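PDB 6RIW: ORF10 from Moritella marina, which probably extends acyl chains by decarboxylative condensation, as the ketosynthase-chain length factor didomain piece of a polyunsaturated fatty acid synthase. Local coordinates for residues A38-V43 / G63-D68; F69-S74 / L89-L94; C207-T212 / C672-E677; N678-S683 / V750-Q755. All blocks are in the same frame, centred on the assembly; numbering follows the deposited sequence.

Contact 1: A38-V43 / G63-D68; sequences AVQMGV and GGYISD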
loop_
_atom_site.group_PDB
_atom_site.type_symbol
_atom_site.label_atom_id
_atom_site.label_comp_id
_atom_site.label_asym_id
_atom_site.label_seq_id
_atom_site.Cartn_x
_atom_site.Cartn_y
_atom_site.Cartn_z
ATOM N N ALA A 38 5.834 -25.438 3.435
ATOM C CA ALA A 38 6.077 -24.693 4.672
ATOM C C ALA A 38 7.060 -23.544 4.474
ATOM O O ALA A 38 7.106 -22.625 5.307
ATOM C CB ALA A 38 6.597 -25.635 5.765
ATOM N N VAL A 39 7.857 -23.581 3.401
ATOM C CA VAL A 39 8.698 -22.434 3.064
ATOM C C VAL A 39 7.839 -21.194 2.849
ATOM O O VAL A 39 8.221 -20.076 3.228
ATOM C CB VAL A 39 9.566 -22.732 1.829
ATOM C CG1 VAL A 39 10.346 -21.483 1.437
ATOM C CG2 VAL A 39 10.531 -23.861 2.131
ATOM N N GLN A 40 6.663 -21.373 2.249
ATOM C CA GLN A 40 5.750 -20.260 2.031
ATOM C C GLN A 40 4.900 -19.983 3.263
ATOM O O GLN A 40 4.698 -18.821 3.624
ATOM C CB GLN A 40 4.845 -20.549 0.829
ATOM C CG GLN A 40 5.507 -20.289 -0.516
ATOM C CD GLN A 40 6.458 -21.414 -0.897
ATOM O OE1 GLN A 40 6.128 -22.597 -0.740
ATOM N NE2 GLN A 40 7.644 -21.054 -1.372
ATOM N N MET A 41 4.395 -21.028 3.917
ATOM C CA MET A 41 3.352 -20.843 4.922
ATOM C C MET A 41 3.868 -20.774 6.352
ATOM O O MET A 41 3.104 -20.352 7.228
ATOM C CB MET A 41 2.315 -21.973 4.837
ATOM C CG MET A 41 1.658 -22.127 3.461
ATOM S SD MET A 41 0.627 -20.682 3.073
ATOM C CE MET A 41 0.100 -21.076 1.377
ATOM N N GLY A 42 5.119 -21.175 6.616
ATOM C CA GLY A 42 5.654 -21.229 7.974
ATOM C C GLY A 42 5.016 -22.296 8.838
ATOM O O GLY A 42 5.266 -22.343 10.058
ATOM N N VAL A 43 4.165 -23.122 8.235
ATOM C CA VAL A 43 3.457 -24.232 8.870
ATOM C C VAL A 43 3.289 -25.307 7.801
ATOM O O VAL A 43 3.471 -25.051 6.610
ATOM C CB VAL A 43 2.061 -23.826 9.396
ATOM C CG1 VAL A 43 2.154 -22.817 10.547
ATOM C CG2 VAL A 43 1.246 -23.261 8.237
ATOM N N GLY A 63 0.186 -22.040 -6.714
ATOM C CA GLY A 63 0.488 -20.640 -6.964
ATOM C C GLY A 63 1.794 -20.511 -7.716
ATOM O O GLY A 63 2.434 -21.503 -8.072
ATOM N N GLY A 64 2.177 -19.262 -7.966
ATOM C CA GLY A 64 3.470 -18.986 -8.550
ATOM C C GLY A 64 4.396 -18.492 -7.460
ATOM O O GLY A 64 4.208 -17.383 -6.965
ATOM N N TYR A 65 5.373 -19.300 -7.048
ATOM C CA TYR A 65 6.219 -18.942 -5.917
ATOM C C TYR A 65 7.660 -18.751 -6.353
ATOM O O TYR A 65 8.092 -19.255 -7.397
ATOM C CB TYR A 65 6.147 -19.996 -4.807
ATOM C CG TYR A 65 4.731 -20.155 -4.337
ATOM C CD1 TYR A 65 4.103 -19.138 -3.629
ATOM C CD2 TYR A 65 4.006 -21.307 -4.638
ATOM C CE1 TYR A 65 2.793 -19.274 -3.215
ATOM C CE2 TYR A 65 2.702 -21.455 -4.227
ATOM C CZ TYR A 65 2.098 -20.436 -3.515
ATOM O OH TYR A 65 0.785 -20.579 -3.112
ATOM N N ILE A 66 8.383 -17.983 -5.541
ATOM C CA ILE A 66 9.808 -17.730 -5.733
ATOM C C ILE A 66 10.537 -18.788 -4.924
ATOM O O ILE A 66 10.513 -18.754 -3.693
ATOM C CB ILE A 66 10.215 -16.323 -5.272
ATOM C CG1 ILE A 66 9.431 -15.242 -6.022
ATOM C CG2 ILE A 66 11.733 -16.110 -5.435
ATOM C CD1 ILE A 66 9.479 -15.412 -7.554
ATOM N N SER A 67 11.190 -19.724 -5.606
ATOM C CA SER A 67 11.894 -20.814 -4.944
ATOM C C SER A 67 13.396 -20.636 -5.106
ATOM O O SER A 67 13.866 -20.209 -6.168
ATOM C CB SER A 67 11.472 -22.165 -5.521
ATOM O OG SER A 67 10.075 -22.351 -5.341
ATOM N N ASP A 68 14.139 -20.941 -4.037
ATOM C CA ASP A 68 15.597 -21.084 -4.100
ATOM C C ASP A 68 16.291 -19.801 -4.555
ATOM O O ASP A 68 17.280 -19.830 -5.294
ATOM C CB ASP A 68 15.974 -22.262 -5.000
ATOM C CG ASP A 68 15.325 -23.560 -4.542
ATOM O OD1 ASP A 68 15.403 -23.862 -3.325
ATOM O OD2 ASP A 68 14.713 -24.261 -5.379
#
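Gln40 lies over one face of the Tyr65 ring, and this pair carries most of the contact between 38-43 and 63-68. The methylene CG does the closest touching, 3.6 Å from Tyr65 CD1. It makes a CH-pi contact, with Gln40 CG 4.0 Å from the Tyr65 ring centroid and 27° off the ring normal. CG is anti to the carbonyl carbon of Gln40. The chain then bends at chi2 (78°), which lays the amide over the CB-CG end of the tyrosine. Amide and ring are stacked with their planes 25° apart. Gln40 CD is 4.0 Å from Tyr65 CG, and Gln40 NE2 is 3.9 Å from Tyr65 CB. Gln40 OE1 turns back to its own helix start and accepts a hydrogen bond from the backbone N of Thr37. The carboxamide is thus held at one end by the backbone and covered on one side by the aromatic ring. Both segments belong to the N-terminal part of the ketosynthase half, which has the thiolase-like fold. Here the short helix 38-41 packs against the chain leaving strand 62-64, which lies between strands 34-35 and 259-270. With an alanine for Gln40, part of the Tyr65 face would probably be uncovered and the Thr37 N-H left without its side-chain acceptor. The Tyr65 ring runs back beside Gly63. There a side chain would clash with Tyr65 OH. That hydroxyl makes a weak hydrogen bond to Val61 O. Asn232 of helix 228-237 touches both Tyr65 and Met41.

Contact 2: F69-S74 / L89-L94; sequences FNFDAS and LNQWGL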
loop_
_atom_site.group_PDB
_atom_site.type_symbol
_atom_site.label_atom_id
_atom_site.label_comp_id
_atom_site.label_asym_id
_atom_site.label_seq_id
_atom_site.Cartn_x
_atom_site.Cartn_y
_atom_site.Cartn_z
ATOM N N PHE A 69 15.766 -18.659 -4.129
ATOM C CA PHE A 69 16.422 -17.373 -4.347
ATOM C C PHE A 69 17.254 -17.050 -3.111
ATOM O O PHE A 69 16.730 -17.044 -1.997
ATOM C CB PHE A 69 15.404 -16.256 -4.608
ATOM C CG PHE A 69 16.031 -14.893 -4.744
ATOM C CD1 PHE A 69 16.690 -14.533 -5.913
ATOM C CD2 PHE A 69 15.987 -13.982 -3.693
ATOM C CE1 PHE A 69 17.278 -13.274 -6.043
ATOM C CE2 PHE A 69 16.568 -12.725 -3.805
ATOM C CZ PHE A 69 17.222 -12.368 -4.991
ATOM N N ASN A 70 18.541 -16.771 -3.304
ATOM C CA ASN A 70 19.449 -16.464 -2.198
ATOM C C ASN A 70 19.951 -15.047 -2.436
ATOM O O ASN A 70 20.777 -14.813 -3.325
ATOM C CB ASN A 70 20.601 -17.472 -2.116
ATOM C CG ASN A 70 20.117 -18.906 -1.972
ATOM O OD1 ASN A 70 20.327 -19.739 -2.856
ATOM N ND2 ASN A 70 19.467 -19.199 -0.855
ATOM N N PHE A 71 19.412 -14.102 -1.670
ATOM C CA PHE A 71 19.721 -12.694 -1.864
ATOM C C PHE A 71 21.166 -12.404 -1.481
ATOM O O PHE A 71 21.625 -12.807 -0.409
ATOM C CB PHE A 71 18.775 -11.848 -1.015
ATOM C CG PHE A 71 19.049 -10.376 -1.068
ATOM C CD1 PHE A 71 18.863 -9.660 -2.239
ATOM C CD2 PHE A 71 19.449 -9.696 0.083
ATOM C CE1 PHE A 71 19.107 -8.282 -2.271
ATOM C CE2 PHE A 71 19.684 -8.326 0.053
ATOM C CZ PHE A 71 19.514 -7.624 -1.116
ATOM N N ASP A 72 21.869 -11.688 -2.356
ATOM C CA ASP A 72 23.215 -11.186 -2.087
ATOM C C ASP A 72 23.086 -9.767 -1.555
ATOM O O ASP A 72 22.713 -8.860 -2.300
ATOM C CB ASP A 72 24.053 -11.236 -3.363
ATOM C CG ASP A 72 25.466 -10.681 -3.185
ATOM O OD1 ASP A 72 25.815 -10.137 -2.113
ATOM O OD2 ASP A 72 26.243 -10.800 -4.155
ATOM N N ALA A 73 23.370 -9.582 -0.259
ATOM C CA ALA A 73 23.184 -8.299 0.419
ATOM C C ALA A 73 24.353 -7.339 0.234
ATOM O O ALA A 73 24.304 -6.213 0.755
ATOM C CB ALA A 73 22.936 -8.533 1.919
ATOM N N SER A 74 25.395 -7.734 -0.495
ATOM C CA SER A 74 26.572 -6.894 -0.649
ATOM C C SER A 74 26.388 -5.910 -1.804
ATOM O O SER A 74 25.548 -6.098 -2.684
ATOM C CB SER A 74 27.817 -7.761 -0.875
ATOM O OG SER A 74 27.814 -8.330 -2.183
ATOM N N LEU A 89 10.163 -9.176 0.895
ATOM C CA LEU A 89 9.615 -7.967 0.277
ATOM C C LEU A 89 10.724 -6.981 -0.059
ATOM O O LEU A 89 10.823 -6.490 -1.191
ATOM C CB LEU A 89 8.602 -7.314 1.205
ATOM C CG LEU A 89 7.599 -6.385 0.508
ATOM C CD1 LEU A 89 6.369 -6.215 1.397
ATOM C CD2 LEU A 89 8.231 -5.066 0.216
ATOM N N ASN A 90 11.556 -6.663 0.929
ATOM C CA ASN A 90 12.621 -5.691 0.709
ATOM C C ASN A 90 13.708 -6.262 -0.181
ATOM O O ASN A 90 14.221 -5.568 -1.075
ATOM C CB ASN A 90 13.219 -5.262 2.047
ATOM C CG ASN A 90 12.163 -4.789 3.037
ATOM O OD1 ASN A 90 11.933 -3.597 3.182
ATOM N ND2 ASN A 90 11.520 -5.725 3.716
ATOM N N GLN A 91 14.096 -7.515 0.064
ATOM C CA GLN A 91 15.236 -8.079 -0.657
ATOM C C GLN A 91 14.917 -8.267 -2.133
ATOM O O GLN A 91 15.772 -8.022 -2.997
ATOM C CB GLN A 91 15.642 -9.402 -0.025
ATOM C CG GLN A 91 16.155 -9.206 1.415
ATOM C CD GLN A 91 16.731 -10.464 2.006
ATOM O OE1 GLN A 91 16.463 -11.563 1.529
ATOM N NE2 GLN A 91 17.538 -10.310 3.060
ATOM N N TRP A 92 13.700 -8.720 -2.443
ATOM C CA TRP A 92 13.344 -8.892 -3.846
ATOM C C TRP A 92 13.320 -7.550 -4.571
ATOM O O TRP A 92 13.742 -7.460 -5.725
ATOM C CB TRP A 92 11.992 -9.584 -3.976
ATOM C CG TRP A 92 11.961 -10.988 -3.474
ATOM C CD1 TRP A 92 13.024 -11.758 -3.072
ATOM C CD2 TRP A 92 10.796 -11.793 -3.304
ATOM N NE1 TRP A 92 12.586 -12.989 -2.666
ATOM C CE2 TRP A 92 11.221 -13.043 -2.807
ATOM C CE3 TRP A 92 9.431 -11.580 -3.528
ATOM C CZ2 TRP A 92 10.324 -14.073 -2.502
ATOM C CZ3 TRP A 92 8.537 -12.607 -3.240
ATOM C CH2 TRP A 92 8.992 -13.842 -2.738
ATOM N N GLY A 93 12.807 -6.500 -3.916
ATOM C CA GLY A 93 12.809 -5.175 -4.530
ATOM C C GLY A 93 14.208 -4.618 -4.734
ATOM O O GLY A 93 14.499 -4.003 -5.766
ATOM N N LEU A 94 15.094 -4.829 -3.759
ATOM C CA LEU A 94 16.489 -4.424 -3.928
ATOM C C LEU A 94 17.156 -5.193 -5.068
ATOM O O LEU A 94 17.907 -4.618 -5.874
ATOM C CB LEU A 94 17.246 -4.654 -2.621
ATOM C CG LEU A 94 16.842 -3.672 -1.523
ATOM C CD1 LEU A 94 17.363 -4.155 -0.183
ATOM C CD2 LEU A 94 17.367 -2.280 -1.861
#
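Phe71 and Phe69 pack against helix 88-104, pinning the loop after strand 62-64 to this helix of the thiolase-like ketosynthase fold. The main contact is CH-pi. Gln91 CB sits over one face of the Phe71 ring, 3.8 Å from its centroid and 16° off the normal. The rest of the glutamine chain, extended beyond CG, runs on from the face out over the CD2 rim, and Gln91 CD comes to 3.4 Å from Phe71 CD2. Gln91 NE2 is bonded to Leu83 O, which helps to fix how the amide is turned. Without the Phe71 ring, as with a serine here, the Gln91 chain is likely to lose its cover and Leu94 CB its neighbour.

The aromatic contact is an offset edge-to-face pair. Trp92 points its edge at the face of Phe69, with planes at 83° and centroids 5.3 Å apart. Phe69 CG is anti to the backbone N (chi1 176°), which carries the ring toward the helix. Tyr95 meets Phe69 in a second edge-to-face pair.

Apolar packing adds Leu94 CB, 4.0 Å from Phe71 CZ. Within the loop, Asp72 forms an Asx turn: its OD1 accepts from Ser74 N at 2.9 Å and from Ser74 OG at 2.7 Å, both on the same face of the carboxylate.

Contact 3: C207-T212 / C672-E677; sequences CDYLHT and CVELAE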
loop_
_atom_site.group_PDB
_atom_site.type_symbol
_atom_site.label_atom_id
_atom_site.label_comp_id
_atom_site.label_asym_id
_atom_site.label_seq_id
_atom_site.Cartn_x
_atom_site.Cartn_y
_atom_site.Cartn_z
ATOM N N CYS A 207 6.303 7.761 -15.795
ATOM C CA CYS A 207 6.330 8.544 -17.032
ATOM C C CYS A 207 5.865 9.977 -16.796
ATOM O O CYS A 207 6.474 10.924 -17.316
ATOM C CB CYS A 207 5.457 7.901 -18.119
ATOM S SG CYS A 207 5.994 6.273 -18.672
ATOM N N ASP A 208 4.785 10.157 -16.020
ATOM C CA ASP A 208 4.306 11.505 -15.684
ATOM C C ASP A 208 5.389 12.335 -15.014
ATOM O O ASP A 208 5.515 13.536 -15.281
ATOM C CB ASP A 208 3.101 11.447 -14.739
ATOM C CG ASP A 208 1.848 10.894 -15.387
ATOM O OD1 ASP A 208 1.787 10.765 -16.632
ATOM O OD2 ASP A 208 0.897 10.591 -14.621
ATOM N N TYR A 209 6.146 11.733 -14.087
ATOM C CA TYR A 209 7.184 12.495 -13.409
ATOM C C TYR A 209 8.298 12.877 -14.382
ATOM O O TYR A 209 8.910 13.946 -14.232
ATOM C CB TYR A 209 7.743 11.714 -12.210
ATOM C CG TYR A 209 6.868 11.861 -10.951
ATOM C CD1 TYR A 209 5.489 11.774 -11.046
ATOM C CD2 TYR A 209 7.430 12.120 -9.683
ATOM C CE1 TYR A 209 4.654 11.921 -9.919
ATOM C CE2 TYR A 209 6.604 12.270 -8.542
ATOM C CZ TYR A 209 5.214 12.154 -8.680
ATOM O OH TYR A 209 4.353 12.290 -7.600
ATOM N N LEU A 210 8.570 12.024 -15.379
ATOM C CA LEU A 210 9.504 12.402 -16.437
ATOM C C LEU A 210 8.947 13.550 -17.275
ATOM O O LEU A 210 9.694 14.453 -17.658
ATOM C CB LEU A 210 9.853 11.187 -17.321
ATOM C CG LEU A 210 10.692 10.085 -16.653
ATOM C CD1 LEU A 210 10.824 8.822 -17.500
ATOM C CD2 LEU A 210 12.109 10.574 -16.217
ATOM N N HIS A 211 7.643 13.550 -17.555
ATOM C CA HIS A 211 7.073 14.584 -18.419
ATOM C C HIS A 211 7.044 15.951 -17.752
ATOM O O HIS A 211 7.126 16.973 -18.444
ATOM C CB HIS A 211 5.669 14.189 -18.856
ATOM C CG HIS A 211 5.658 13.078 -19.854
ATOM N ND1 HIS A 211 4.684 12.103 -19.877
ATOM C CD2 HIS A 211 6.509 12.786 -20.867
ATOM C CE1 HIS A 211 4.930 11.265 -20.869
ATOM N NE2 HIS A 211 6.037 11.649 -21.479
ATOM N N THR A 212 6.922 16.010 -16.425
ATOM C CA THR A 212 6.945 17.310 -15.765
ATOM C C THR A 212 8.349 17.731 -15.378
ATOM O O THR A 212 8.521 18.811 -14.808
ATOM C CB THR A 212 6.041 17.306 -14.524
ATOM O OG1 THR A 212 6.504 16.328 -13.581
ATOM C CG2 THR A 212 4.577 16.981 -14.903
ATOM N N CYS A 672 1.482 12.696 -1.560
ATOM C CA CYS A 672 0.199 12.834 -2.260
ATOM C C CYS A 672 0.007 14.241 -2.798
ATOM O O CYS A 672 -0.557 14.432 -3.887
ATOM C CB CYS A 672 -0.969 12.500 -1.324
ATOM S SG CYS A 672 -1.153 10.743 -0.946
ATOM N N VAL A 673 0.397 15.250 -2.022
ATOM C CA VAL A 673 0.287 16.626 -2.510
ATOM C C VAL A 673 1.109 16.796 -3.786
ATOM O O VAL A 673 0.645 17.364 -4.784
ATOM C CB VAL A 673 0.720 17.604 -1.404
ATOM C CG1 VAL A 673 0.787 19.040 -1.931
ATOM C CG2 VAL A 673 -0.228 17.493 -0.183
ATOM N N GLU A 674 2.354 16.297 -3.768
ATOM C CA GLU A 674 3.220 16.335 -4.947
ATOM C C GLU A 674 2.604 15.581 -6.115
ATOM O O GLU A 674 2.615 16.063 -7.257
ATOM C CB GLU A 674 4.584 15.737 -4.602
ATOM C CG GLU A 674 5.548 15.564 -5.788
ATOM C CD GLU A 674 6.928 15.038 -5.339
ATOM O OE1 GLU A 674 7.016 13.959 -4.683
ATOM O OE2 GLU A 674 7.924 15.724 -5.627
ATOM N N LEU A 675 2.047 14.406 -5.851
ATOM C CA LEU A 675 1.377 13.641 -6.908
ATOM C C LEU A 675 0.152 14.377 -7.453
ATOM O O LEU A 675 -0.063 14.424 -8.677
ATOM C CB LEU A 675 0.982 12.260 -6.369
ATOM C CG LEU A 675 0.223 11.312 -7.310
ATOM C CD1 LEU A 675 0.975 11.174 -8.634
ATOM C CD2 LEU A 675 0.066 9.937 -6.616
ATOM N N ALA A 676 -0.670 14.951 -6.569
ATOM C CA ALA A 676 -1.849 15.679 -7.042
ATOM C C ALA A 676 -1.445 16.816 -7.987
ATOM O O ALA A 676 -2.043 16.994 -9.059
ATOM C CB ALA A 676 -2.651 16.210 -5.857
ATOM N N GLU A 677 -0.417 17.583 -7.613
ATOM C CA GLU A 677 0.113 18.600 -8.531
ATOM C C GLU A 677 0.457 17.979 -9.884
ATOM O O GLU A 677 0.092 18.497 -10.949
ATOM C CB GLU A 677 1.351 19.266 -7.921
ATOM C CG GLU A 677 1.973 20.321 -8.824
ATOM C CD GLU A 677 3.392 20.718 -8.435
ATOM O OE1 GLU A 677 4.348 20.000 -8.828
ATOM O OE2 GLU A 677 3.553 21.771 -7.767
HETATM O O HOH W 1 5.105 12.198 -4.997
#
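Between 207-212 and 672-677 the closest CA atoms are those of Tyr209 and Leu675, 8.8 Å apart. These residues lie on helices 198-211 and 668-682. Helix 207-211 ends within its segment, while 672-677 is helical throughout. Tyr209 bridges the spacing. Its CG is anti to the carbonyl carbon (chi1 -83°), and from there the ring reaches across to the other helix. The hydroxyl end arrives at the backbone: Tyr209 OH lies 3.3 Å from Leu675 CA and 3.6 Å from Leu675 CB. Leu675 crosses the tyrosine at about a right angle. Its CD1 lies at the ring edge, 4.0 Å from Tyr209 CE1. The polar link goes through a water in the plane of the Tyr209 ring. Tyr209 OH donates to this water at 2.7 Å, and the water donates to Glu674 OE1 at 2.6 Å. The glutamate chain is extended beyond CG, with CG anti to the backbone N (chi1 173°). This brings the carboxylate alongside the ring edge. Glu674 OE1 also forms a salt bridge with Arg671, and OE2 is hydrogen-bonded to Ser188. The two helices belong to different halves of the didomain, the ketosynthase and the chain length factor. Both halves have the thiolase-like fold, and this pair is part of the interface between them. The chemistry implies a buried carboxylate gripped at both oxygens. The arginine is likely to keep Glu674 ionised, and the water relays hydrogen bonding from the tyrosine hydroxyl of one half to the carboxylate of the other.

Contact 4: N678-S683 / V750-Q755; sequences NLFQTS and VKPSSQ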
loop_
_atom_site.group_PDB
_atom_site.type_symbol
_atom_site.label_atom_id
_atom_site.label_comp_id
_atom_site.label_asym_id
_atom_site.label_seq_id
_atom_site.Cartn_x
_atom_site.Cartn_y
_atom_site.Cartn_z
ATOM N N ASN A 678 1.133 16.838 -9.858
ATOM C CA ASN A 678 1.555 16.235 -11.110
ATOM C C ASN A 678 0.357 15.753 -11.918
ATOM O O ASN A 678 0.363 15.834 -13.156
ATOM C CB ASN A 678 2.517 15.091 -10.830
ATOM C CG ASN A 678 3.612 15.033 -11.825
ATOM O OD1 ASN A 678 4.614 15.753 -11.711
ATOM N ND2 ASN A 678 3.441 14.182 -12.827
ATOM N N LEU A 679 -0.687 15.259 -11.237
ATOM C CA LEU A 679 -1.872 14.796 -11.957
ATOM C C LEU A 679 -2.544 15.940 -12.717
ATOM O O LEU A 679 -3.030 15.759 -13.842
ATOM C CB LEU A 679 -2.856 14.136 -10.986
ATOM C CG LEU A 679 -2.458 12.738 -10.476
ATOM C CD1 LEU A 679 -3.504 12.229 -9.484
ATOM C CD2 LEU A 679 -2.293 11.726 -11.611
ATOM N N PHE A 680 -2.586 17.128 -12.122
ATOM C CA PHE A 680 -3.174 18.262 -12.823
ATOM C C PHE A 680 -2.310 18.689 -14.005
ATOM O O PHE A 680 -2.838 19.160 -15.018
ATOM C CB PHE A 680 -3.391 19.422 -11.857
ATOM C CG PHE A 680 -4.495 19.184 -10.855
ATOM C CD1 PHE A 680 -5.756 18.807 -11.264
ATOM C CD2 PHE A 680 -4.257 19.365 -9.496
ATOM C CE1 PHE A 680 -6.785 18.606 -10.337
ATOM C CE2 PHE A 680 -5.267 19.163 -8.558
ATOM C CZ PHE A 680 -6.536 18.782 -8.980
ATOM N N GLN A 681 -0.988 18.506 -13.915
ATOM C CA GLN A 681 -0.126 18.875 -15.033
ATOM C C GLN A 681 -0.259 17.921 -16.213
ATOM O O GLN A 681 -0.014 18.322 -17.357
ATOM C CB GLN A 681 1.336 18.903 -14.593
ATOM C CG GLN A 681 1.695 20.041 -13.657
ATOM C CD GLN A 681 3.161 20.020 -13.317
ATOM O OE1 GLN A 681 3.564 19.372 -12.362
ATOM N NE2 GLN A 681 3.974 20.687 -14.122
ATOM N N THR A 682 -0.577 16.649 -15.965
ATOM C CA THR A 682 -0.433 15.629 -16.998
ATOM C C THR A 682 -1.749 15.011 -17.444
ATOM O O THR A 682 -1.735 14.152 -18.334
ATOM C CB THR A 682 0.508 14.506 -16.534
ATOM O OG1 THR A 682 -0.033 13.860 -15.372
ATOM C CG2 THR A 682 1.875 15.055 -16.191
ATOM N N SER A 683 -2.879 15.406 -16.871
ATOM C CA SER A 683 -4.143 14.762 -17.202
ATOM C C SER A 683 -5.235 15.811 -17.131
ATOM O O SER A 683 -4.974 16.982 -16.833
ATOM C CB SER A 683 -4.451 13.583 -16.266
ATOM O OG SER A 683 -4.874 14.042 -14.995
ATOM N N VAL A 750 -8.497 19.260 -3.326
ATOM C CA VAL A 750 -7.658 20.274 -3.940
ATOM C C VAL A 750 -8.015 20.400 -5.421
ATOM O O VAL A 750 -8.376 19.428 -6.093
ATOM C CB VAL A 750 -6.144 19.996 -3.755
ATOM C CG1 VAL A 750 -5.747 20.097 -2.274
ATOM C CG2 VAL A 750 -5.729 18.621 -4.360
ATOM N N LYS A 751 -7.905 21.622 -5.925
ATOM C CA LYS A 751 -8.014 21.941 -7.342
ATOM C C LYS A 751 -6.926 22.945 -7.672
ATOM O O LYS A 751 -6.439 23.647 -6.775
ATOM C CB LYS A 751 -9.383 22.553 -7.678
ATOM C CG LYS A 751 -10.539 21.558 -7.850
ATOM C CD LYS A 751 -11.770 22.352 -8.337
ATOM C CE LYS A 751 -12.948 21.494 -8.728
ATOM N NZ LYS A 751 -14.073 22.388 -9.165
ATOM N N PRO A 752 -6.529 23.060 -8.942
ATOM C CA PRO A 752 -5.597 24.133 -9.322
ATOM C C PRO A 752 -6.182 25.490 -8.952
ATOM O O PRO A 752 -7.393 25.703 -9.044
ATOM C CB PRO A 752 -5.456 23.977 -10.843
ATOM C CG PRO A 752 -5.915 22.596 -11.143
ATOM C CD PRO A 752 -6.973 22.282 -10.112
ATOM N N SER A 753 -5.312 26.397 -8.488
ATOM C CA SER A 753 -5.809 27.689 -8.009
ATOM C C SER A 753 -6.588 28.442 -9.094
ATOM O O SER A 753 -7.529 29.190 -8.786
ATOM C CB SER A 753 -4.636 28.534 -7.499
ATOM O OG SER A 753 -5.003 29.893 -7.398
ATOM N N SER A 754 -6.238 28.249 -10.365
ATOM C CA SER A 754 -6.934 28.989 -11.414
ATOM C C SER A 754 -8.361 28.508 -11.656
ATOM O O SER A 754 -9.115 29.207 -12.348
ATOM C CB SER A 754 -6.148 28.898 -12.716
ATOM O OG SER A 754 -6.136 27.552 -13.146
ATOM N N GLN A 755 -8.779 27.375 -11.080
ATOM C CA GLN A 755 -10.102 26.837 -11.362
ATOM C C GLN A 755 -11.023 26.807 -10.145
ATOM O O GLN A 755 -11.976 26.028 -10.119
ATOM C CB GLN A 755 -9.982 25.443 -11.978
ATOM C CG GLN A 755 -9.181 25.428 -13.272
ATOM C CD GLN A 755 -9.835 26.266 -14.375
ATOM O OE1 GLN A 755 -11.034 26.554 -14.332
ATOM N NE2 GLN A 755 -9.040 26.680 -15.356
#
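Phe680 CG is anti to the carbonyl carbon (chi1 -70°), and the second torsion then turns a ring face to Pro752. The proline answers with the CG-CD side of its own ring. Pro752 CD stands over the centre of the phenylalanine, 3.6 Å from the centroid and only 9° off the normal. This is a close CH-pi contact. Pro752 CG lies farther back, over the root of the ring, 3.7 Å from Phe680 CG. The two side chains cross obliquely. This is helix-on-strand packing in the thiolase-like fold of the chain length factor half. The end of helix 668-682 lies across the end of strand 741-752. The axes of the segments 678-682 and 750-752 approach to 9.4 Å, with their N-to-C directions 40° apart. The ring's far end meets the strand backbone. Val750 O is at the ring edge near its plane, 3.5 Å from Phe680 CZ. Phe680 CE2 also meets Val750 CG2 at 4.3 Å. Val688 of strand 687-694 and Leu469 of strand 469-478 touch the same phenylalanine, which places it over neighbouring strands as well. Beyond the ring the helix closes with two side-chain hydroxyls. Thr682 OG1 donates to Asn678 O at 3.0 Å, from above the carbonyl plane. Ser683 OG donates to Leu679 O at 2.8 Å. The backbone bonds from Thr682 N and Ser683 N are weak here, and the hydroxyls supplement them at the last turn.

How the contacts relate
Along the chain the four contacts close one after another. Contacts 1 and 2 lie in the ketosynthase half, with centres 16 Å apart. They touch where Ile66 packs on Trp92. Contact 3 joins that half to the chain length factor half, and contact 4 lies wholly within the latter. Contacts 3 and 4 share helix 668-682 and have centres 10 Å apart. Asn678 links them, with its OD1 hydrogen-bonded to Thr212 OG1. One face of this helix therefore meets the partner domain while Phe680 packs on its own domain's strands. Contacts 1 and 4 have centres 45 Å apart, on opposite sides of the chain's centre. Helix 668-682 thus ties the two halves of the didomain together.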